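Local structure of ethanolamine utilization protein EutL (Clostridium perfringens E str. JGS1987, 4TME) at residues D61-R66 / I84-G89; A146-V151 / K197-A202; T49-A54 / N100-F105; Y123-V128 / A202-V207; K56-D61 / V95-N100. The protein probably forms trimeric shell tiles of the ethanolamine-utilising bacterial microcompartment, in which substrate binding is proposed to control opening of a pore. All coordinates share one frame; numbering follows the deposited sequence.

Contact 1: D61-R66 / I84-G89; sequences DVVYAR and IGILAG
Y64 and I86 lie side by side on one face of the sheet, both reaching away from the backbone in the same direction, with Y64 CB 3.6 Å from I86 CB. CG of Y64 is anti to the backbone N (chi1 -159°), which carries the ring along the neighbouring strand until its edge comes up to I84, CE1 standing 4.0 Å from I84 CG2. Y64 OH is hydrogen-bonded to P178 O of the second subunit, so the side chain reaches across a subunit boundary. V63 meets I86 at about a right angle: its CG2 methyl, in the crowded position between N and C, is 3.7 Å from I86 CG2, while V63 CG1 touches A88 CB at 3.6 Å. On the other face the V62 and L87 side chains cross obliquely, V62 CG2 lying 3.9 Å from L87 CD2, and both side chains pack on L51 of helix 44-57. Residues V63 and Y64 share a single partner across the ladder. V63 N binds I86 O at 2.9 Å, nearly along the C=O axis, whereas Y64 N makes only a weak bond to I86 O at 3.4 Å. The psi of V63, -9°, turns the chain out of the extended form here; beyond it I86 N returns to Y64 O at 2.8 Å, from a position 29° above the carbonyl plane. Regular antiparallel pairing runs on both sides of this point. The arrangement is a classic beta bulge, placed between strand 61-67, an outermost strand of the four-stranded sheet within this chain, and strand 83-89 of the BMC domain.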
# COMPACT_ATOMS: atom_id res chain seq x y z
N ASP C 61 -14.40 17.81 -15.21
CA ASP C 61 -13.76 16.52 -15.52
C ASP C 61 -13.16 15.95 -14.24
O ASP C 61 -12.65 16.71 -13.42
CB ASP C 61 -12.63 16.68 -16.54
CG ASP C 61 -13.10 17.17 -17.89
OD1 ASP C 61 -14.09 16.64 -18.43
OD2 ASP C 61 -12.45 18.09 -18.43
N VAL C 62 -13.17 14.62 -14.07
CA VAL C 62 -12.40 14.04 -12.97
C VAL C 62 -10.96 13.92 -13.42
O VAL C 62 -10.69 13.19 -14.38
CB VAL C 62 -12.95 12.68 -12.56
CG1 VAL C 62 -12.11 12.06 -11.42
CG2 VAL C 62 -14.42 12.83 -12.18
N VAL C 63 -10.05 14.62 -12.75
CA VAL C 63 -8.66 14.64 -13.19
C VAL C 63 -7.75 13.91 -12.23
O VAL C 63 -6.57 13.66 -12.54
CB VAL C 63 -8.14 16.09 -13.39
CG1 VAL C 63 -8.95 16.76 -14.49
CG2 VAL C 63 -8.17 16.89 -12.09
N TYR C 64 -8.29 13.54 -11.07
CA TYR C 64 -7.51 12.82 -10.07
C TYR C 64 -8.46 12.04 -9.18
O TYR C 64 -9.49 12.55 -8.73
CB TYR C 64 -6.67 13.80 -9.24
CG TYR C 64 -5.48 13.15 -8.54
CD1 TYR C 64 -5.64 12.54 -7.32
CD2 TYR C 64 -4.22 13.16 -9.12
CE1 TYR C 64 -4.54 11.93 -6.66
CE2 TYR C 64 -3.14 12.58 -8.48
CZ TYR C 64 -3.31 11.96 -7.25
OH TYR C 64 -2.22 11.35 -6.64
N ALA C 65 -8.13 10.77 -8.92
CA ALA C 65 -9.01 9.91 -8.13
C ALA C 65 -8.22 8.73 -7.60
O ALA C 65 -7.90 7.81 -8.36
CB ALA C 65 -10.19 9.41 -9.00
N ARG C 66 -7.88 8.77 -6.32
CA ARG C 66 -7.05 7.72 -5.72
C ARG C 66 -7.52 7.33 -4.33
O ARG C 66 -8.00 8.18 -3.57
CB ARG C 66 -5.58 8.17 -5.61
CG ARG C 66 -4.82 8.41 -6.92
CD ARG C 66 -4.53 7.13 -7.68
NE ARG C 66 -3.89 6.10 -6.84
CZ ARG C 66 -2.61 6.09 -6.46
NH1 ARG C 66 -1.78 7.06 -6.83
NH2 ARG C 66 -2.14 5.10 -5.69
N ILE C 84 -9.20 10.51 -2.25
CA ILE C 84 -9.12 11.91 -2.67
C ILE C 84 -9.58 11.98 -4.12
O ILE C 84 -9.18 11.18 -4.98
CB ILE C 84 -7.70 12.52 -2.51
CG1 ILE C 84 -7.78 14.01 -2.93
CG2 ILE C 84 -6.65 11.69 -3.28
CD1 ILE C 84 -6.66 14.85 -2.48
N GLY C 85 -10.50 12.92 -4.37
CA GLY C 85 -10.99 13.15 -5.71
C GLY C 85 -10.74 14.60 -6.10
O GLY C 85 -10.83 15.49 -5.25
N ILE C 86 -10.37 14.84 -7.36
CA ILE C 86 -10.19 16.19 -7.86
C ILE C 86 -10.97 16.39 -9.14
O ILE C 86 -10.79 15.67 -10.14
CB ILE C 86 -8.70 16.54 -8.12
CG1 ILE C 86 -7.89 16.35 -6.84
CG2 ILE C 86 -8.55 18.02 -8.60
CD1 ILE C 86 -6.40 16.64 -6.94
N LEU C 87 -11.87 17.37 -9.10
CA LEU C 87 -12.61 17.85 -10.26
C LEU C 87 -11.89 19.05 -10.84
O LEU C 87 -11.33 19.85 -10.09
CB LEU C 87 -14.03 18.26 -9.87
CG LEU C 87 -14.96 17.15 -9.38
CD1 LEU C 87 -16.24 17.81 -8.86
CD2 LEU C 87 -15.29 16.20 -10.51
N ALA C 88 -11.90 19.18 -12.16
CA ALA C 88 -11.36 20.38 -12.80
C ALA C 88 -12.39 20.97 -13.76
O ALA C 88 -13.12 20.25 -14.43
CB ALA C 88 -10.05 20.08 -13.53
N GLY C 89 -12.43 22.29 -13.82
CA GLY C 89 -13.35 22.97 -14.70
C GLY C 89 -12.82 24.35 -15.04
O GLY C 89 -11.79 24.76 -14.53

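Contact 2: A146-V151 / K197-A202; sequences ALAYLV and KAACDA
The Y149 ring, the one aromatic group of strand 146-151, stands on the face of the sheet turned from helix 197-202. Placed there by a CG anti to the Y149 backbone N (chi1 -167°), it meets the Y124 ring edge-to-face and packs against Y48 and T49 of helix 44-57 and L188 of the adjacent strand, while its hydroxyl is hydrogen-bonded to D45 OD1 of the ethanolamine pocket. The second flat group, the D201 carboxylate, lies on the outer side of the helix; K197 NZ and D201 OD1, 3.1 Å apart, form a salt bridge one turn long whose hydrogen bond is weak, on the solvent-facing surface. The contact itself, between the Y149 side and this surface pair, is small and apolar. A148 and L150, alternate residues of the strand, both point to the helix, and the sulfur of C200 is where they converge. SG, anti to the carbonyl carbon (chi1 -73°), lies 3.8 Å from A148 CB and 4.0 Å from L150 CD2. A199 adds its methyl, CB to A148 CB at 4.2 Å. Such an alpha/beta layer, with helices laid along an antiparallel sheet, belongs to the BMC fold; here strand and helix run nearly parallel, at 12°, with axes approaching to 7.9 Å. That spacing goes with the small side chains, alanine and cysteine, that line the interface. The isobutyl group of L150, whose CG is anti to the carbonyl carbon, also packs on L161 and A164 of helix 154-167, joining a second helix to the same strand. V151 next along the chain touches bound ethanolamine.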
# COMPACT_ATOMS: atom_id res chain seq x y z
N ALA C 146 -24.69 1.86 -19.36
CA ALA C 146 -24.83 1.38 -17.98
C ALA C 146 -23.62 0.56 -17.54
O ALA C 146 -22.94 -0.06 -18.36
CB ALA C 146 -26.09 0.54 -17.85
N LEU C 147 -23.38 0.55 -16.23
CA LEU C 147 -22.37 -0.32 -15.62
C LEU C 147 -22.91 -1.03 -14.40
O LEU C 147 -23.76 -0.49 -13.69
CB LEU C 147 -21.12 0.46 -15.17
CG LEU C 147 -20.17 1.04 -16.20
CD1 LEU C 147 -19.15 1.88 -15.49
CD2 LEU C 147 -19.50 -0.09 -17.01
N ALA C 148 -22.38 -2.23 -14.13
CA ALA C 148 -22.40 -2.80 -12.81
C ALA C 148 -21.06 -2.50 -12.14
O ALA C 148 -20.02 -2.87 -12.65
CB ALA C 148 -22.64 -4.30 -12.87
N TYR C 149 -21.10 -1.80 -11.02
CA TYR C 149 -19.90 -1.42 -10.25
C TYR C 149 -19.85 -2.34 -9.04
O TYR C 149 -20.65 -2.19 -8.12
CB TYR C 149 -20.00 0.07 -9.89
CG TYR C 149 -18.74 0.73 -9.36
CD1 TYR C 149 -17.73 0.02 -8.72
CD2 TYR C 149 -18.57 2.11 -9.49
CE1 TYR C 149 -16.58 0.67 -8.23
CE2 TYR C 149 -17.47 2.75 -9.02
CZ TYR C 149 -16.48 2.04 -8.38
OH TYR C 149 -15.38 2.71 -7.91
N LEU C 150 -18.96 -3.34 -9.11
CA LEU C 150 -18.96 -4.47 -8.17
C LEU C 150 -17.67 -4.45 -7.34
O LEU C 150 -16.58 -4.49 -7.92
CB LEU C 150 -19.06 -5.78 -8.94
CG LEU C 150 -20.23 -5.86 -9.93
CD1 LEU C 150 -20.26 -7.20 -10.66
CD2 LEU C 150 -21.56 -5.61 -9.25
N VAL C 151 -17.80 -4.36 -6.02
CA VAL C 151 -16.64 -4.33 -5.14
C VAL C 151 -16.87 -5.19 -3.90
O VAL C 151 -17.93 -5.14 -3.31
CB VAL C 151 -16.31 -2.88 -4.68
CG1 VAL C 151 -15.03 -2.86 -3.83
CG2 VAL C 151 -16.14 -1.97 -5.88
N LYS C 197 -28.21 -4.90 -13.75
CA LYS C 197 -28.93 -5.16 -12.50
C LYS C 197 -28.86 -6.65 -12.12
O LYS C 197 -28.67 -7.00 -10.94
CB LYS C 197 -30.38 -4.71 -12.63
CG LYS C 197 -31.24 -5.04 -11.41
CD LYS C 197 -30.70 -4.39 -10.14
CE LYS C 197 -31.59 -4.69 -8.94
NZ LYS C 197 -30.96 -4.28 -7.66
N ALA C 198 -28.98 -7.52 -13.10
CA ALA C 198 -28.88 -8.96 -12.85
C ALA C 198 -27.46 -9.31 -12.35
O ALA C 198 -27.28 -10.18 -11.50
CB ALA C 198 -29.20 -9.74 -14.09
N ALA C 199 -26.46 -8.62 -12.87
CA ALA C 199 -25.08 -8.89 -12.45
C ALA C 199 -24.91 -8.42 -11.00
O ALA C 199 -24.29 -9.10 -10.17
CB ALA C 199 -24.08 -8.19 -13.38
N CYS C 200 -25.49 -7.26 -10.67
CA CYS C 200 -25.40 -6.74 -9.31
C CYS C 200 -26.07 -7.70 -8.32
O CYS C 200 -25.52 -7.98 -7.26
CB CYS C 200 -26.06 -5.36 -9.20
SG CYS C 200 -25.13 -4.02 -9.97
N ASP C 201 -27.25 -8.21 -8.68
CA ASP C 201 -28.00 -9.09 -7.79
C ASP C 201 -27.20 -10.37 -7.54
O ASP C 201 -27.10 -10.84 -6.40
CB ASP C 201 -29.38 -9.45 -8.36
CG ASP C 201 -30.34 -8.26 -8.39
OD1 ASP C 201 -30.08 -7.21 -7.75
OD2 ASP C 201 -31.39 -8.40 -9.07
N ALA C 202 -26.65 -10.93 -8.61
CA ALA C 202 -25.87 -12.16 -8.51
C ALA C 202 -24.58 -11.96 -7.71
O ALA C 202 -24.19 -12.84 -6.92
CB ALA C 202 -25.53 -12.68 -9.89

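Contact 3: T49-A54 / N100-F105; sequences TALDEA and NATLDF
The F105 ring overlaps three residues of helix 44-57: T49 at its far end (CE2, CZ), A50 by CD2 and E53 by CD1. Its CG is anti to the backbone N (chi1 -171°), so the ring extends from its own helix across the neighbour, CD2 reaching to 3.5 Å from A50 CA. The T49 methyl CG2, also anti to its N, meets CE2 of F105 at 3.6 Å. E53 bends at chi2 and crosses the phenylalanine at about a right angle, its CG 3.8 Å from F105 CD1; its carboxylate lies within 4° of parallel to the ring, with OE1 drawn to K56 NZ in a salt bridge. Further along, T102 wedges between A50 and L51. Its CG2 rests 3.7 Å from A50 CB, and its OG1 presses to 3.2 Å from A54 CB, a tight approach. Alanines at 50, 54 and 101 bring the helix axes to 7.8 Å, crossing at 139°, in the pair of helices that covers one side of the BMC domain sheet. T102 OG1 is bonded to G98 O in its own helix; T49 OG1 is bonded to D45 O and to the Y124 hydroxyl, so that its methyl is the branch that meets F105. With their polar groups satisfied in this way, the two helices hold together by methyl and ring contacts, and the E53 carboxylate remains with its lysine.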
# COMPACT_ATOMS: atom_id res chain seq x y z
N THR C 49 -18.24 6.99 -7.74
CA THR C 49 -19.54 7.01 -8.39
C THR C 49 -20.12 8.43 -8.34
O THR C 49 -20.75 8.90 -9.32
CB THR C 49 -20.52 6.00 -7.73
OG1 THR C 49 -19.91 4.71 -7.69
CG2 THR C 49 -21.83 5.89 -8.50
N ALA C 50 -19.93 9.10 -7.20
CA ALA C 50 -20.41 10.47 -7.03
C ALA C 50 -19.70 11.47 -7.95
O ALA C 50 -20.34 12.39 -8.48
CB ALA C 50 -20.25 10.89 -5.59
N LEU C 51 -18.39 11.30 -8.12
CA LEU C 51 -17.61 12.15 -9.02
C LEU C 51 -18.07 11.96 -10.47
O LEU C 51 -18.14 12.92 -11.24
CB LEU C 51 -16.11 11.82 -8.90
CG LEU C 51 -15.48 12.25 -7.58
CD1 LEU C 51 -14.13 11.55 -7.38
CD2 LEU C 51 -15.34 13.77 -7.53
N ASP C 52 -18.40 10.73 -10.84
CA ASP C 52 -18.98 10.50 -12.16
C ASP C 52 -20.32 11.22 -12.31
O ASP C 52 -20.59 11.85 -13.33
CB ASP C 52 -19.14 8.99 -12.40
CG ASP C 52 -19.60 8.69 -13.80
OD1 ASP C 52 -18.84 9.02 -14.73
OD2 ASP C 52 -20.69 8.11 -13.98
N GLU C 53 -21.13 11.19 -11.26
CA GLU C 53 -22.39 11.91 -11.28
C GLU C 53 -22.12 13.41 -11.47
O GLU C 53 -22.86 14.08 -12.21
CB GLU C 53 -23.17 11.63 -10.00
CG GLU C 53 -24.57 12.18 -9.97
CD GLU C 53 -25.52 11.48 -10.94
OE1 GLU C 53 -25.47 10.24 -11.17
OE2 GLU C 53 -26.35 12.20 -11.47
N ALA C 54 -21.07 13.94 -10.83
CA ALA C 54 -20.72 15.36 -10.97
C ALA C 54 -20.43 15.73 -12.43
O ALA C 54 -20.79 16.83 -12.87
CB ALA C 54 -19.53 15.72 -10.10
N ASN C 100 -21.10 20.31 -5.39
CA ASN C 100 -22.41 20.18 -4.78
C ASN C 100 -23.11 18.91 -5.27
O ASN C 100 -23.72 18.19 -4.47
CB ASN C 100 -23.25 21.43 -5.04
CG ASN C 100 -22.91 22.57 -4.07
OD1 ASN C 100 -23.14 22.45 -2.87
ND2 ASN C 100 -22.34 23.67 -4.58
N ALA C 101 -22.98 18.58 -6.56
CA ALA C 101 -23.60 17.35 -7.08
C ALA C 101 -22.95 16.11 -6.48
O ALA C 101 -23.64 15.09 -6.25
CB ALA C 101 -23.53 17.32 -8.61
N THR C 102 -21.64 16.18 -6.25
CA THR C 102 -20.87 15.08 -5.66
C THR C 102 -21.37 14.83 -4.23
O THR C 102 -21.68 13.70 -3.84
CB THR C 102 -19.36 15.38 -5.62
OG1 THR C 102 -18.89 15.67 -6.95
CG2 THR C 102 -18.58 14.18 -5.10
N LEU C 103 -21.43 15.89 -3.46
CA LEU C 103 -21.86 15.79 -2.08
C LEU C 103 -23.27 15.24 -1.99
O LEU C 103 -23.57 14.38 -1.17
CB LEU C 103 -21.82 17.17 -1.42
CG LEU C 103 -20.43 17.73 -1.18
CD1 LEU C 103 -20.49 19.24 -0.93
CD2 LEU C 103 -19.84 17.04 -0.01
N ASP C 104 -24.15 15.76 -2.83
CA ASP C 104 -25.53 15.31 -2.77
C ASP C 104 -25.63 13.82 -3.11
O ASP C 104 -26.44 13.10 -2.51
CB ASP C 104 -26.41 16.13 -3.70
CG ASP C 104 -26.66 17.53 -3.18
OD1 ASP C 104 -26.25 17.87 -2.03
OD2 ASP C 104 -27.24 18.30 -3.95
N PHE C 105 -24.82 13.35 -4.05
CA PHE C 105 -24.86 11.94 -4.41
C PHE C 105 -24.36 11.07 -3.26
O PHE C 105 -24.94 10.02 -2.96
CB PHE C 105 -24.05 11.63 -5.67
CG PHE C 105 -24.27 10.23 -6.17
CD1 PHE C 105 -25.35 9.94 -7.00
CD2 PHE C 105 -23.45 9.20 -5.77
CE1 PHE C 105 -25.57 8.65 -7.45
CE2 PHE C 105 -23.68 7.90 -6.21
CZ PHE C 105 -24.74 7.64 -7.04

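Contact 4: Y123-V128 / A202-V207; sequences YYAQCV and AFAEAV
From CB the Y123 side chain leaves with CG between the backbone N and the carbonyl carbon, the crowded position (chi1 60°), and this torsion swings the ring toward helix 202-207. CB is 4.0 Å from V207 CG1 and 4.4 Å from F203 CE2. Next in line, CD1 meets the same V207 methyl at 3.7 Å, as the two side chains cross obliquely. On the other side of the ring CE2 presses on A204 CB at 3.4 Å, the tightest contact here, and the carbonyl oxygen of A204 lies over one face. At the tip, OH is 3.7 Å from A204 CB and has a weak hydrogen bond with Q208 NE2, just past the segment. The phenol thus lies along one turn of the helix, from V207 to A204. F203 lies next to it: its CE2 approaches Y124 O at 3.7 Å, and V207 CG2 sits over the margin of one face of the F203 ring. A125 closes the strand side, CB to F203 CD2 at 4.3 Å.

Strand and helix run almost antiparallel, at 168°. F203 also packs on L150 and A152 of strand 146-152 and on A160 of helix 154-167, so one aromatic ring joins two strands to two helices. Y124 points to the reverse face of the sheet, toward helix 44-57, where its ring meets that of F112. Strand 122-128 therefore lies between helix 193-212 and helix 44-57.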
# COMPACT_ATOMS: atom_id res chain seq x y z
N TYR C 123 -19.96 -5.11 0.81
CA TYR C 123 -19.77 -5.09 -0.63
C TYR C 123 -20.57 -3.97 -1.26
O TYR C 123 -21.49 -3.41 -0.65
CB TYR C 123 -20.21 -6.42 -1.25
CG TYR C 123 -21.67 -6.74 -0.99
CD1 TYR C 123 -22.06 -7.44 0.15
CD2 TYR C 123 -22.65 -6.34 -1.88
CE1 TYR C 123 -23.40 -7.72 0.39
CE2 TYR C 123 -23.97 -6.62 -1.65
CZ TYR C 123 -24.35 -7.31 -0.51
OH TYR C 123 -25.68 -7.58 -0.30
N TYR C 124 -20.19 -3.65 -2.48
CA TYR C 124 -20.85 -2.64 -3.31
C TYR C 124 -21.34 -3.33 -4.56
O TYR C 124 -20.58 -4.04 -5.20
CB TYR C 124 -19.85 -1.55 -3.67
CG TYR C 124 -20.36 -0.23 -4.24
CD1 TYR C 124 -21.30 0.53 -3.57
CD2 TYR C 124 -19.79 0.30 -5.40
CE1 TYR C 124 -21.71 1.75 -4.07
CE2 TYR C 124 -20.19 1.53 -5.92
CZ TYR C 124 -21.14 2.25 -5.24
OH TYR C 124 -21.53 3.50 -5.74
N ALA C 125 -22.61 -3.14 -4.89
CA ALA C 125 -23.19 -3.73 -6.08
C ALA C 125 -24.13 -2.70 -6.67
O ALA C 125 -25.35 -2.76 -6.48
CB ALA C 125 -23.91 -5.02 -5.76
N GLN C 126 -23.53 -1.72 -7.34
CA GLN C 126 -24.23 -0.50 -7.74
C GLN C 126 -24.47 -0.54 -9.23
O GLN C 126 -23.54 -0.71 -10.02
CB GLN C 126 -23.41 0.73 -7.34
CG GLN C 126 -24.00 2.08 -7.77
CD GLN C 126 -25.24 2.49 -6.98
OE1 GLN C 126 -25.56 1.90 -5.95
NE2 GLN C 126 -25.94 3.50 -7.48
N CYS C 127 -25.72 -0.39 -9.62
CA CYS C 127 -26.05 -0.29 -11.02
C CYS C 127 -25.98 1.19 -11.37
O CYS C 127 -26.78 1.98 -10.88
CB CYS C 127 -27.42 -0.88 -11.30
SG CYS C 127 -27.83 -0.90 -13.05
N VAL C 128 -25.00 1.55 -12.18
CA VAL C 128 -24.87 2.92 -12.69
C VAL C 128 -25.66 2.92 -13.99
O VAL C 128 -25.19 2.41 -15.00
CB VAL C 128 -23.41 3.32 -12.91
CG1 VAL C 128 -23.31 4.74 -13.49
CG2 VAL C 128 -22.61 3.20 -11.62
N ALA C 202 -26.65 -10.93 -8.61
CA ALA C 202 -25.87 -12.16 -8.51
C ALA C 202 -24.58 -11.96 -7.71
O ALA C 202 -24.19 -12.84 -6.92
CB ALA C 202 -25.53 -12.68 -9.89
N PHE C 203 -23.92 -10.82 -7.91
CA PHE C 203 -22.70 -10.48 -7.17
C PHE C 203 -23.03 -10.40 -5.68
O PHE C 203 -22.35 -11.01 -4.85
CB PHE C 203 -22.11 -9.15 -7.69
CG PHE C 203 -20.78 -8.77 -7.07
CD1 PHE C 203 -19.60 -9.29 -7.58
CD2 PHE C 203 -20.71 -7.89 -6.01
CE1 PHE C 203 -18.37 -8.95 -7.01
CE2 PHE C 203 -19.48 -7.54 -5.46
CZ PHE C 203 -18.33 -8.07 -5.96
N ALA C 204 -24.09 -9.66 -5.34
CA ALA C 204 -24.47 -9.52 -3.94
C ALA C 204 -24.76 -10.89 -3.30
O ALA C 204 -24.31 -11.17 -2.18
CB ALA C 204 -25.69 -8.62 -3.80
N GLU C 205 -25.51 -11.72 -4.00
CA GLU C 205 -25.90 -13.03 -3.48
C GLU C 205 -24.65 -13.88 -3.25
O GLU C 205 -24.54 -14.58 -2.23
CB GLU C 205 -26.84 -13.74 -4.45
CG GLU C 205 -27.36 -15.07 -3.91
CD GLU C 205 -28.22 -15.81 -4.91
OE1 GLU C 205 -28.63 -15.20 -5.92
OE2 GLU C 205 -28.48 -17.02 -4.69
N ALA C 206 -23.70 -13.81 -4.17
CA ALA C 206 -22.48 -14.61 -4.05
C ALA C 206 -21.59 -14.14 -2.89
O ALA C 206 -21.03 -14.96 -2.16
CB ALA C 206 -21.70 -14.60 -5.35
N VAL C 207 -21.47 -12.83 -2.69
CA VAL C 207 -20.70 -12.33 -1.56
C VAL C 207 -21.35 -12.77 -0.25
O VAL C 207 -20.66 -13.23 0.67
CB VAL C 207 -20.55 -10.78 -1.58
CG1 VAL C 207 -19.83 -10.32 -0.33
CG2 VAL C 207 -19.77 -10.31 -2.82

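Contact 5: K56-D61 / V95-N100; sequences KAAEVD and VRSGLN
After the frayed last turn of helix 44-57 the chain stretches out at A58, makes an inverse gamma turn centred on E59, closed by a weak V60 N to A58 O bond of 2.9 Å, and leads on into strand 61-67. It is the helix-to-strand link of the BMC domain, and it is laid against helix 92-106. Two residues of the link, A58 and V60, reach for the helix from either side of the turn; A58 meets it at S97 and G98, V60 at V95 and G98. A58 CB comes to 3.6 Å from G98 N and 3.5 Å from S97 OG. V60 lays its two methyls along the helix: CG1, anti to the carbonyl carbon, faces V95 CA at 4.0 Å, while CG2, in the crowded position, lies 4.4 Å from G98 CA. V60 also packs on L87 of strand 83-89, which places it in the core, unlike exposed E59. E59 itself turns outward, but its amide N is held by OE2 of E94, which anchors the turn to the helix. Away from the link, the same helix reaches another chain, R96 NH2 bonding to L218 O of the second subunit. Within the helix, N100 ND2 folds back on R96 O in a weak bond at 126°. S97 has OG anti to its backbone N (chi1 176°); the hydroxyl oxygen thereby stands over the A58 methyl, and S97 OG is 3.9 Å from A57 O.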
# COMPACT_ATOMS: atom_id res chain seq x y z
N LYS C 56 -21.94 14.75 -14.95
CA LYS C 56 -23.21 14.87 -15.66
C LYS C 56 -23.92 16.20 -15.30
O LYS C 56 -24.77 16.70 -16.04
CB LYS C 56 -24.11 13.69 -15.33
CG LYS C 56 -23.57 12.35 -15.82
CD LYS C 56 -24.60 11.24 -15.74
CE LYS C 56 -24.72 10.65 -14.35
NZ LYS C 56 -25.87 9.66 -14.25
N ALA C 57 -23.53 16.76 -14.17
CA ALA C 57 -24.23 17.90 -13.56
C ALA C 57 -23.62 19.26 -13.87
O ALA C 57 -24.27 20.29 -13.73
CB ALA C 57 -24.27 17.73 -12.03
N ALA C 58 -22.34 19.27 -14.23
CA ALA C 58 -21.60 20.52 -14.39
C ALA C 58 -20.47 20.34 -15.39
O ALA C 58 -20.14 19.20 -15.78
CB ALA C 58 -21.03 20.96 -13.03
N GLU C 59 -19.85 21.46 -15.76
CA GLU C 59 -18.76 21.42 -16.72
C GLU C 59 -17.46 21.11 -15.99
O GLU C 59 -16.63 21.99 -15.77
CB GLU C 59 -18.65 22.75 -17.50
CG GLU C 59 -17.70 22.63 -18.70
CD GLU C 59 -17.66 23.86 -19.57
OE1 GLU C 59 -16.82 23.90 -20.50
OE2 GLU C 59 -18.45 24.79 -19.32
N VAL C 60 -17.32 19.86 -15.58
CA VAL C 60 -16.16 19.39 -14.83
C VAL C 60 -15.69 18.03 -15.35
O VAL C 60 -16.49 17.23 -15.85
CB VAL C 60 -16.43 19.25 -13.32
CG1 VAL C 60 -16.69 20.61 -12.70
CG2 VAL C 60 -17.58 18.30 -13.05
N ASP C 61 -14.40 17.81 -15.21
CA ASP C 61 -13.76 16.52 -15.52
C ASP C 61 -13.16 15.95 -14.24
O ASP C 61 -12.65 16.71 -13.42
CB ASP C 61 -12.63 16.68 -16.54
CG ASP C 61 -13.10 17.17 -17.89
OD1 ASP C 61 -14.09 16.64 -18.43
OD2 ASP C 61 -12.45 18.09 -18.43
N VAL C 95 -16.80 24.28 -10.93
CA VAL C 95 -16.27 23.39 -9.90
C VAL C 95 -17.25 23.30 -8.73
O VAL C 95 -17.60 22.22 -8.28
CB VAL C 95 -14.91 23.86 -9.41
CG1 VAL C 95 -14.49 23.11 -8.16
CG2 VAL C 95 -13.90 23.68 -10.53
N ARG C 96 -17.71 24.45 -8.26
CA ARG C 96 -18.65 24.52 -7.15
C ARG C 96 -19.92 23.72 -7.46
O ARG C 96 -20.42 22.96 -6.62
CB ARG C 96 -18.93 26.00 -6.87
CG ARG C 96 -19.71 26.38 -5.66
CD ARG C 96 -19.89 27.90 -5.87
NE ARG C 96 -20.43 28.69 -4.78
CZ ARG C 96 -21.70 28.71 -4.42
NH1 ARG C 96 -22.56 27.90 -5.03
NH2 ARG C 96 -22.10 29.51 -3.43
N SER C 97 -20.43 23.83 -8.68
CA SER C 97 -21.63 23.09 -9.08
C SER C 97 -21.33 21.59 -9.07
O SER C 97 -22.12 20.77 -8.58
CB SER C 97 -22.10 23.56 -10.46
OG SER C 97 -23.19 22.79 -10.91
N GLY C 98 -20.15 21.24 -9.56
CA GLY C 98 -19.72 19.85 -9.57
C GLY C 98 -19.59 19.25 -8.16
O GLY C 98 -20.03 18.12 -7.91
N LEU C 99 -19.01 20.01 -7.23
CA LEU C 99 -18.82 19.52 -5.87
C LEU C 99 -20.18 19.37 -5.17
O LEU C 99 -20.40 18.41 -4.45
CB LEU C 99 -17.91 20.45 -5.07
CG LEU C 99 -16.42 20.42 -5.42
CD1 LEU C 99 -15.69 21.58 -4.73
CD2 LEU C 99 -15.78 19.08 -5.02
N ASN C 100 -21.10 20.31 -5.39
CA ASN C 100 -22.41 20.18 -4.78
C ASN C 100 -23.11 18.91 -5.27
O ASN C 100 -23.72 18.19 -4.47
CB ASN C 100 -23.25 21.43 -5.04
CG ASN C 100 -22.91 22.57 -4.07
OD1 ASN C 100 -23.14 22.45 -2.87
ND2 ASN C 100 -22.34 23.67 -4.58

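Contacts 1, 3 and 5 form one cluster in the first BMC domain, and contacts 2 and 4 another on the second sheet, sharing helix 193-212 and lying 6 Å apart between centres. Contacts 1 and 5 are each nested in the loop that contact 3 closes; L87 of contact 1 packs against T102 of contact 3 and G98 of contact 5. The clusters meet close to the ethanolamine sites: T49 OG1 of contact 3 bonds to Y124 OH of contact 4 at 2.8 Å and touches Y149 CE2 of contact 2 at 3.4 Å. V151 of contact 2 touches ethanolamine, and the Y124 side chain is about 7 Å from a bound ethanolamine.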